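Local coordinates for sporulation-control protein spo0M (Bacillus subtilis, PDB 5CL2), which controls the expression of spo0A and is required for cells to pass the morphological stage 0 of sporulation, at residues W133-F146 with L233-L247. Sequence-based numbering, arbitrary orientation.
Sequences WIENVLEAIENLGF and LEDTEELEEVLEEIL
Asn136 enters the elbow between the end of helix 230-234 and the start of helix 236-248 as a knob set in a hole formed by Leu233, Glu234, Thr236 and Leu239. Followed outward, its CB rests on Leu239 CD2 at 3.8 Å, its CG comes near the Leu233 carbonyl oxygen, and its ND2 donates to that Leu233 O at 2.8 Å. The bond is fairly straight (155° at the hydrogen), although the donor stands somewhat off the carbonyl plane. With CG anti to the carbonyl carbon (chi1 -74°), the amide is carried across to this turn.

Leu233 also lies on the Trp133 indole: its CB sits over the five-membered ring, 4.2 Å from the centroid, a CH-pi contact, while CD1 covers the same ring system toward its rim. Glu234 OE2 lies in plane at the indole edge without a hydrogen bond to NE1, and Glu234 OE1 is hydrogen-bonded to Gln230 NE2.

The axes of segments 133-143 and 236-247 approach to 9.1 Å and cross at -60°. Ala140 marks the tight point, its CA only 5.0 Å from that of Glu240. The small CB there meets Leu243 CD1 at 3.6 Å and the Glu240 methylene CG. Beyond CG the Glu240 chain stays extended, and its OE2 accepts from Asn143 ND2 at 2.6 Å, nearly along the C-O axis and close to the amide plane. Leu144 lays CD1 on the Glu244 backbone and on Leu247 CD1.

Val137 continues onto Phe189 and Ile198, and Leu243 onto Phe200, so both helices pack against the five-stranded antiparallel sheet of the C-terminal half. The chemistry is an apolar seam with a hydrogen bond from a side-chain amide toward each end: Asn136 satisfies a carbonyl at the helix break, and Asn143 probably tempers the negative charge of Glu240, which has Glu139 nearby.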
loop_
_atom_site.group_PDB
_atom_site.type_symbol
_atom_site.label_atom_id
_atom_site.label_comp_id
_atom_site.label_asym_id
_atom_site.label_seq_id
_atom_site.Cartn_x
_atom_site.Cartn_y
_atom_site.Cartn_z
ATOM N N TRP A 133 7.683 -6.945 -18.382
ATOM C CA TRP A 133 8.787 -6.099 -17.908
ATOM C C TRP A 133 9.642 -6.837 -16.888
ATOM O O TRP A 133 10.875 -6.730 -16.911
ATOM C CB TRP A 133 8.284 -4.806 -17.276
ATOM C CG TRP A 133 7.397 -3.960 -18.146
ATOM C CD1 TRP A 133 7.263 -4.021 -19.502
ATOM C CD2 TRP A 133 6.536 -2.906 -17.706
ATOM N NE1 TRP A 133 6.364 -3.077 -19.932
ATOM C CE2 TRP A 133 5.899 -2.382 -18.847
ATOM C CE3 TRP A 133 6.226 -2.371 -16.454
ATOM C CZ2 TRP A 133 4.972 -1.344 -18.773
ATOM C CZ3 TRP A 133 5.299 -1.343 -16.380
ATOM C CH2 TRP A 133 4.688 -0.835 -17.532
ATOM N N ILE A 134 8.986 -7.559 -15.976
ATOM C CA ILE A 134 9.695 -8.319 -14.956
ATOM C C ILE A 134 10.473 -9.436 -15.625
ATOM O O ILE A 134 11.611 -9.708 -15.259
ATOM C CB ILE A 134 8.766 -8.909 -13.896
ATOM C CG1 ILE A 134 8.168 -7.806 -13.025
ATOM C CG2 ILE A 134 9.523 -9.898 -13.007
ATOM C CD1 ILE A 134 7.161 -8.340 -11.978
ATOM N N GLU A 135 9.863 -10.087 -16.608
ATOM C CA GLU A 135 10.538 -11.173 -17.306
ATOM C C GLU A 135 11.750 -10.648 -18.094
ATOM O O GLU A 135 12.765 -11.338 -18.232
ATOM C CB GLU A 135 9.555 -11.885 -18.233
ATOM C CG GLU A 135 10.070 -13.184 -18.822
ATOM C CD GLU A 135 8.932 -14.111 -19.226
ATOM O OE1 GLU A 135 7.892 -13.614 -19.727
ATOM O OE2 GLU A 135 9.070 -15.338 -19.034
ATOM N N ASN A 136 11.655 -9.405 -18.558
ATOM C CA ASN A 136 12.782 -8.729 -19.179
ATOM C C ASN A 136 13.893 -8.533 -18.163
ATOM O O ASN A 136 15.058 -8.815 -18.457
ATOM C CB ASN A 136 12.370 -7.370 -19.766
ATOM C CG ASN A 136 11.559 -7.491 -21.052
ATOM O OD1 ASN A 136 11.346 -8.587 -21.572
ATOM N ND2 ASN A 136 11.081 -6.358 -21.555
ATOM N N VAL A 137 13.542 -8.055 -16.969
ATOM C CA VAL A 137 14.556 -7.856 -15.935
ATOM C C VAL A 137 15.219 -9.186 -15.562
ATOM O O VAL A 137 16.431 -9.253 -15.380
ATOM C CB VAL A 137 13.982 -7.199 -14.667
ATOM C CG1 VAL A 137 15.089 -6.980 -13.643
ATOM C CG2 VAL A 137 13.338 -5.864 -15.006
ATOM N N LEU A 138 14.424 -10.243 -15.479
ATOM C CA LEU A 138 14.908 -11.558 -15.051
ATOM C C LEU A 138 15.884 -12.134 -16.067
ATOM O O LEU A 138 16.953 -12.652 -15.713
ATOM C CB LEU A 138 13.736 -12.519 -14.856
ATOM C CG LEU A 138 12.759 -12.155 -13.736
ATOM C CD1 LEU A 138 11.527 -13.099 -13.744
ATOM C CD2 LEU A 138 13.472 -12.159 -12.379
ATOM N N GLU A 139 15.497 -12.043 -17.336
ATOM C CA GLU A 139 16.361 -12.486 -18.414
ATOM C C GLU A 139 17.644 -11.669 -18.448
ATOM O O GLU A 139 18.735 -12.227 -18.583
ATOM C CB GLU A 139 15.633 -12.384 -19.752
ATOM C CG GLU A 139 16.516 -12.617 -20.971
ATOM C CD GLU A 139 15.752 -12.471 -22.284
ATOM O OE1 GLU A 139 14.529 -12.202 -22.240
ATOM O OE2 GLU A 139 16.369 -12.643 -23.359
ATOM N N ALA A 140 17.510 -10.354 -18.284
ATOM C CA ALA A 140 18.658 -9.448 -18.239
ATOM C C ALA A 140 19.648 -9.815 -17.138
ATOM O O ALA A 140 20.851 -9.825 -17.369
ATOM C CB ALA A 140 18.192 -8.015 -18.063
ATOM N N ILE A 141 19.138 -10.083 -15.943
ATOM C CA ILE A 141 19.970 -10.460 -14.806
ATOM C C ILE A 141 20.669 -11.798 -15.060
ATOM O O ILE A 141 21.878 -11.939 -14.804
ATOM C CB ILE A 141 19.146 -10.557 -13.507
ATOM C CG1 ILE A 141 18.694 -9.167 -13.042
ATOM C CG2 ILE A 141 19.940 -11.252 -12.419
ATOM C CD1 ILE A 141 19.821 -8.227 -12.640
ATOM N N GLU A 142 19.945 -12.781 -15.597
ATOM C CA GLU A 142 20.614 -14.063 -15.820
ATOM C C GLU A 142 21.682 -13.947 -16.917
ATOM O O GLU A 142 22.741 -14.572 -16.817
ATOM C CB GLU A 142 19.637 -15.164 -16.193
ATOM C CG GLU A 142 18.574 -15.483 -15.154
ATOM C CD GLU A 142 17.826 -16.770 -15.474
ATOM O OE1 GLU A 142 17.239 -16.832 -16.572
ATOM O OE2 GLU A 142 17.778 -17.691 -14.618
ATOM N N ASN A 143 21.438 -13.103 -17.917
ATOM C CA ASN A 143 22.418 -12.916 -18.987
ATOM C C ASN A 143 23.737 -12.377 -18.464
ATOM O O ASN A 143 24.792 -12.733 -18.973
ATOM C CB ASN A 143 21.867 -11.991 -20.064
ATOM C CG ASN A 143 20.759 -12.640 -20.859
ATOM O OD1 ASN A 143 20.660 -13.868 -20.907
ATOM N ND2 ASN A 143 19.902 -11.825 -21.469
ATOM N N LEU A 144 23.675 -11.560 -17.416
ATOM C CA LEU A 144 24.878 -11.004 -16.817
ATOM C C LEU A 144 25.692 -12.071 -16.103
ATOM O O LEU A 144 26.818 -11.801 -15.699
ATOM C CB LEU A 144 24.544 -9.875 -15.830
ATOM C CG LEU A 144 24.044 -8.533 -16.376
ATOM C CD1 LEU A 144 23.847 -7.538 -15.246
ATOM C CD2 LEU A 144 25.039 -7.972 -17.375
ATOM N N GLY A 145 25.185 -13.301 -16.021
ATOM C CA GLY A 145 25.812 -14.284 -15.150
ATOM C C GLY A 145 25.169 -14.612 -13.816
ATOM O O GLY A 145 25.862 -14.871 -12.845
ATOM N N PHE A 146 23.845 -14.534 -13.737
ATOM C CA PHE A 146 23.136 -15.026 -12.557
ATOM C C PHE A 146 22.170 -16.148 -12.908
ATOM O O PHE A 146 21.817 -16.328 -14.071
ATOM C CB PHE A 146 22.373 -13.903 -11.877
ATOM C CG PHE A 146 23.235 -12.959 -11.147
ATOM C CD1 PHE A 146 23.863 -11.921 -11.812
ATOM C CD2 PHE A 146 23.429 -13.096 -9.788
ATOM C CE1 PHE A 146 24.678 -11.034 -11.127
ATOM C CE2 PHE A 146 24.235 -12.206 -9.096
ATOM C CZ PHE A 146 24.861 -11.183 -9.770
ATOM N N LEU A 233 12.179 -0.504 -19.770
ATOM C CA LEU A 233 11.941 -1.923 -19.523
ATOM C C LEU A 233 11.748 -2.685 -20.818
ATOM O O LEU A 233 12.095 -3.864 -20.906
ATOM C CB LEU A 233 10.720 -2.119 -18.615
ATOM C CG LEU A 233 10.931 -1.659 -17.174
ATOM C CD1 LEU A 233 9.620 -1.277 -16.533
ATOM C CD2 LEU A 233 11.638 -2.740 -16.372
ATOM N N GLU A 234 11.203 -2.022 -21.833
ATOM C CA GLU A 234 10.943 -2.725 -23.084
ATOM C C GLU A 234 12.104 -2.682 -24.094
ATOM O O GLU A 234 12.020 -3.301 -25.155
ATOM C CB GLU A 234 9.636 -2.211 -23.694
ATOM C CG GLU A 234 8.467 -2.396 -22.712
ATOM C CD GLU A 234 7.077 -2.291 -23.342
ATOM O OE1 GLU A 234 6.631 -1.160 -23.645
ATOM O OE2 GLU A 234 6.423 -3.352 -23.507
ATOM N N ASP A 235 13.191 -1.977 -23.784
ATOM C CA ASP A 235 14.373 -2.106 -24.638
ATOM C C ASP A 235 15.470 -2.837 -23.870
ATOM O O ASP A 235 16.150 -2.272 -23.006
ATOM C CB ASP A 235 14.896 -0.767 -25.134
ATOM C CG ASP A 235 16.179 -0.924 -25.937
ATOM O OD1 ASP A 235 16.308 -1.950 -26.647
ATOM O OD2 ASP A 235 17.052 -0.032 -25.849
ATOM N N THR A 236 15.675 -4.082 -24.277
ATOM C CA THR A 236 16.306 -5.103 -23.456
ATOM C C THR A 236 17.819 -4.931 -23.284
ATOM O O THR A 236 18.345 -5.112 -22.173
ATOM C CB THR A 236 15.983 -6.505 -24.034
ATOM O OG1 THR A 236 16.451 -6.599 -25.386
ATOM C CG2 THR A 236 14.475 -6.743 -24.023
ATOM N N GLU A 237 18.506 -4.599 -24.380
ATOM C CA GLU A 237 19.924 -4.193 -24.357
ATOM C C GLU A 237 20.254 -3.165 -23.294
ATOM O O GLU A 237 21.063 -3.405 -22.360
ATOM C CB GLU A 237 20.333 -3.620 -25.711
ATOM C CG GLU A 237 20.018 -4.505 -26.891
ATOM C CD GLU A 237 20.334 -3.834 -28.216
ATOM O OE1 GLU A 237 20.532 -2.595 -28.229
ATOM O OE2 GLU A 237 20.400 -4.549 -29.241
ATOM N N GLU A 238 19.602 -2.018 -23.434
ATOM C CA GLU A 238 19.922 -0.877 -22.610
ATOM C C GLU A 238 19.601 -1.223 -21.168
ATOM O O GLU A 238 20.277 -0.759 -20.241
ATOM C CB GLU A 238 19.118 0.335 -23.068
ATOM C CG GLU A 238 19.402 1.592 -22.289
ATOM C CD GLU A 238 20.745 2.201 -22.627
ATOM O OE1 GLU A 238 21.453 1.665 -23.511
ATOM O OE2 GLU A 238 21.077 3.233 -22.011
ATOM N N LEU A 239 18.625 -2.119 -21.007
ATOM C CA LEU A 239 18.271 -2.706 -19.721
ATOM C C LEU A 239 19.430 -3.489 -19.093
ATOM O O LEU A 239 19.799 -3.217 -17.941
ATOM C CB LEU A 239 17.048 -3.620 -19.878
ATOM C CG LEU A 239 16.420 -4.170 -18.596
ATOM C CD1 LEU A 239 16.136 -3.016 -17.647
ATOM C CD2 LEU A 239 15.153 -4.971 -18.913
ATOM N N GLU A 240 20.012 -4.450 -19.821
ATOM C CA GLU A 240 21.128 -5.177 -19.222
ATOM C C GLU A 240 22.285 -4.281 -18.870
ATOM O O GLU A 240 22.981 -4.560 -17.888
ATOM C CB GLU A 240 21.710 -6.259 -20.115
ATOM C CG GLU A 240 20.777 -7.141 -20.862
ATOM C CD GLU A 240 21.463 -8.456 -21.132
ATOM O OE1 GLU A 240 22.705 -8.527 -20.916
ATOM O OE2 GLU A 240 20.776 -9.407 -21.558
ATOM N N GLU A 241 22.520 -3.216 -19.646
ATOM C CA GLU A 241 23.716 -2.441 -19.322
ATOM C C GLU A 241 23.426 -1.517 -18.146
ATOM O O GLU A 241 24.316 -1.258 -17.325
ATOM C CB GLU A 241 24.234 -1.621 -20.511
ATOM C CG GLU A 241 23.997 -2.207 -21.892
ATOM C CD GLU A 241 24.657 -1.370 -22.991
ATOM O OE1 GLU A 241 25.691 -0.711 -22.700
ATOM O OE2 GLU A 241 24.133 -1.355 -24.133
ATOM N N VAL A 242 22.174 -1.076 -18.018
ATOM C CA VAL A 242 21.807 -0.304 -16.839
ATOM C C VAL A 242 21.931 -1.172 -15.587
ATOM O O VAL A 242 22.449 -0.732 -14.555
ATOM C CB VAL A 242 20.372 0.268 -16.951
ATOM C CG1 VAL A 242 19.928 0.892 -15.630
ATOM C CG2 VAL A 242 20.290 1.290 -18.078
ATOM N N LEU A 243 21.493 -2.419 -15.697
ATOM C CA LEU A 243 21.570 -3.350 -14.576
ATOM C C LEU A 243 23.029 -3.658 -14.215
ATOM O O LEU A 243 23.401 -3.666 -13.031
ATOM C CB LEU A 243 20.776 -4.622 -14.905
ATOM C CG LEU A 243 19.275 -4.304 -14.988
ATOM C CD1 LEU A 243 18.475 -5.452 -15.536
ATOM C CD2 LEU A 243 18.731 -3.839 -13.638
ATOM N N GLU A 244 23.861 -3.867 -15.233
ATOM C CA GLU A 244 25.315 -4.055 -15.029
ATOM C C GLU A 244 25.934 -2.868 -14.254
ATOM O O GLU A 244 26.685 -3.054 -13.277
ATOM C CB GLU A 244 26.003 -4.249 -16.385
ATOM C CG GLU A 244 27.421 -4.800 -16.326
ATOM C CD GLU A 244 28.021 -5.050 -17.713
ATOM O OE1 GLU A 244 27.771 -4.246 -18.636
ATOM O OE2 GLU A 244 28.664 -6.101 -17.902
ATOM N N GLU A 245 25.585 -1.651 -14.674
ATOM C CA GLU A 245 26.030 -0.434 -13.971
ATOM C C GLU A 245 25.567 -0.368 -12.515
ATOM O O GLU A 245 26.351 -0.002 -11.628
ATOM C CB GLU A 245 25.567 0.838 -14.692
ATOM C CG GLU A 245 26.253 2.105 -14.143
ATOM C CD GLU A 245 26.233 3.292 -15.103
ATOM O OE1 GLU A 245 25.882 3.110 -16.288
ATOM O OE2 GLU A 245 26.568 4.415 -14.664
ATOM N N ILE A 246 24.281 -0.659 -12.284
ATOM C CA ILE A 246 23.732 -0.660 -10.929
ATOM C C ILE A 246 24.477 -1.653 -10.043
ATOM O O ILE A 246 24.842 -1.331 -8.907
ATOM C CB ILE A 246 22.207 -1.000 -10.914
ATOM C CG1 ILE A 246 21.423 0.058 -11.697
ATOM C CG2 ILE A 246 21.711 -1.066 -9.484
ATOM C CD1 ILE A 246 19.935 -0.225 -11.866
ATOM N N LEU A 247 24.713 -2.853 -10.571
ATOM C CA LEU A 247 25.429 -3.892 -9.825
ATOM C C LEU A 247 26.903 -3.532 -9.594
ATOM O O LEU A 247 27.512 -4.048 -8.651
ATOM C CB LEU A 247 25.340 -5.241 -10.529
ATOM C CG LEU A 247 23.941 -5.822 -10.687
ATOM C CD1 LEU A 247 24.020 -7.149 -11.415
ATOM C CD2 LEU A 247 23.264 -5.952 -9.326
#